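Side-chain contact in MlnE (Bacillus amyloliquefaciens subsp. plantarum, PDB 5D2E), which probably reduces beta-keto groups of growing polyketide intermediates with NADPH, as the N-terminal B-type ketoreductase of the macrolactin assembly line: residues 192-195 / 196-200. Numbering follows the deposited sequence.
Sequences ESFL and KTVQA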
loop_
_atom_site.group_PDB
_atom_site.type_symbol
_atom_site.label_atom_id
_atom_site.label_comp_id
_atom_site.label_asym_id
_atom_site.label_seq_id
_atom_site.Cartn_x
_atom_site.Cartn_y
_atom_site.Cartn_z
ATOM N N GLU A 192 7.486 -1.646 0.682
ATOM C CA GLU A 192 8.197 -0.667 -0.057
ATOM C C GLU A 192 7.718 0.767 0.300
ATOM O O GLU A 192 8.541 1.654 0.445
ATOM C CB GLU A 192 7.999 -0.884 -1.546
ATOM C CG GLU A 192 8.691 0.161 -2.410
ATOM C CD GLU A 192 8.052 0.318 -3.802
ATOM O OE1 GLU A 192 6.964 -0.267 -4.062
ATOM O OE2 GLU A 192 8.651 1.036 -4.636
ATOM N N SER A 193 6.398 0.948 0.422
ATOM C CA SER A 193 5.779 2.263 0.742
ATOM C C SER A 193 6.215 2.704 2.138
ATOM O O SER A 193 6.567 3.819 2.324
ATOM C CB SER A 193 4.279 2.121 0.741
ATOM O OG SER A 193 3.793 1.693 -0.498
ATOM N N PHE A 194 6.300 1.768 3.096
ATOM C CA PHE A 194 6.834 2.046 4.441
ATOM C C PHE A 194 8.308 2.464 4.351
ATOM O O PHE A 194 8.713 3.466 4.942
ATOM C CB PHE A 194 6.641 0.774 5.299
ATOM C CG PHE A 194 7.128 0.870 6.682
ATOM C CD1 PHE A 194 6.308 1.415 7.674
ATOM C CD2 PHE A 194 8.380 0.393 7.016
ATOM C CE1 PHE A 194 6.765 1.544 8.964
ATOM C CE2 PHE A 194 8.847 0.499 8.307
ATOM C CZ PHE A 194 8.025 1.085 9.275
ATOM N N LEU A 195 9.124 1.688 3.654
ATOM C CA LEU A 195 10.562 1.968 3.599
ATOM C C LEU A 195 10.886 3.304 2.947
ATOM O O LEU A 195 11.840 4.013 3.352
ATOM C CB LEU A 195 11.307 0.854 2.828
ATOM C CG LEU A 195 11.237 -0.545 3.456
ATOM C CD1 LEU A 195 11.756 -1.612 2.523
ATOM C CD2 LEU A 195 12.035 -0.547 4.755
ATOM N N LYS A 196 10.155 3.646 1.915
ATOM C CA LYS A 196 10.362 4.940 1.247
ATOM C C LYS A 196 10.114 6.038 2.256
ATOM O O LYS A 196 10.791 7.044 2.246
ATOM C CB LYS A 196 9.360 5.154 0.120
ATOM C CG LYS A 196 9.702 4.443 -1.154
ATOM C CD LYS A 196 8.589 4.781 -2.150
ATOM C CE LYS A 196 9.075 4.628 -3.553
ATOM N NZ LYS A 196 7.857 4.324 -4.331
ATOM N N THR A 197 9.147 5.842 3.138
ATOM C CA THR A 197 8.895 6.931 4.127
ATOM C C THR A 197 9.903 6.925 5.278
ATOM O O THR A 197 10.326 7.982 5.710
ATOM C CB THR A 197 7.398 7.269 4.428
ATOM O OG1 THR A 197 7.134 7.865 5.773
ATOM C CG2 THR A 197 6.448 6.285 3.946
ATOM N N VAL A 198 10.380 5.743 5.697
ATOM C CA VAL A 198 11.528 5.705 6.657
ATOM C C VAL A 198 12.690 6.521 6.087
ATOM O O VAL A 198 13.332 7.334 6.795
ATOM C CB VAL A 198 11.970 4.256 6.931
ATOM C CG1 VAL A 198 13.328 4.189 7.609
ATOM C CG2 VAL A 198 10.884 3.542 7.713
ATOM N N GLN A 199 12.999 6.282 4.816
ATOM C CA GLN A 199 14.091 6.969 4.201
ATOM C C GLN A 199 13.842 8.511 4.164
ATOM O O GLN A 199 14.774 9.278 4.317
ATOM C CB GLN A 199 14.366 6.442 2.807
ATOM C CG GLN A 199 15.702 6.913 2.262
ATOM C CD GLN A 199 16.208 6.204 1.019
ATOM O OE1 GLN A 199 16.909 6.782 0.230
ATOM N NE2 GLN A 199 15.859 4.999 0.837
ATOM N N ALA A 200 12.595 8.935 3.949
ATOM C CA ALA A 200 12.292 10.386 3.928
ATOM C C ALA A 200 12.453 10.959 5.331
ATOM O O ALA A 200 12.905 12.080 5.494
ATOM C CB ALA A 200 10.895 10.624 3.419
#
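Glu-192 swings its CG to the side opposite its own backbone N (chi1 178°), and Lys-196, one turn later, sets CG opposite its carbonyl carbon (chi1 -80°). Both chains then run out extended and alongside each other in the same direction. Their ends meet in a salt bridge, with Glu-192 OE2 and Lys-196 NZ 3.4 Å apart. As a hydrogen bond this is weak, and both ends have stronger partners. OE1 of Glu-192 pairs with Arg-253, and NZ of Lys-196 donates to the backbone O of Val-412. The carboxylate therefore has two basic partners, which probably favours its charged form.

On another side of the helix, Phe-194 and Val-198 make the apolar i to i+4 pair. The CG2 branch of Val-198 lies beside its own backbone N and comes obliquely to the ring, with CG2 3.7 Å from CE2 of Phe-194. Leu-152 and Leu-155 of helix 141-164 also touch this ring. Leu-195 packs against Cys-207 and Ala-209 of strand 205-214.

Thr-197 CG2 is modelled 3.0 Å from Ser-193 O, too close for a methyl, so the placing of this side chain is doubtful. Thr-197 N is held weakly, 3.4 Å from Ser-193 O, and also leans weakly on Phe-194 O. The neighbouring bonds are firmer. Val-198 N reaches Phe-194 O at 2.9 Å with an N-H...O angle of 163°, and Gln-199 N reaches Leu-195 O at 2.9 Å.

Ser-193 and Thr-197 both touch Ala-422 of helix 419-437, which belongs to the NADP-binding half. These are i to i+4 contacts along one alpha helix, 186-201, the crossover helix between parallel strands 171-180 and 205-214 in the Rossmann-like N-terminal subdomain of the ketoreductase.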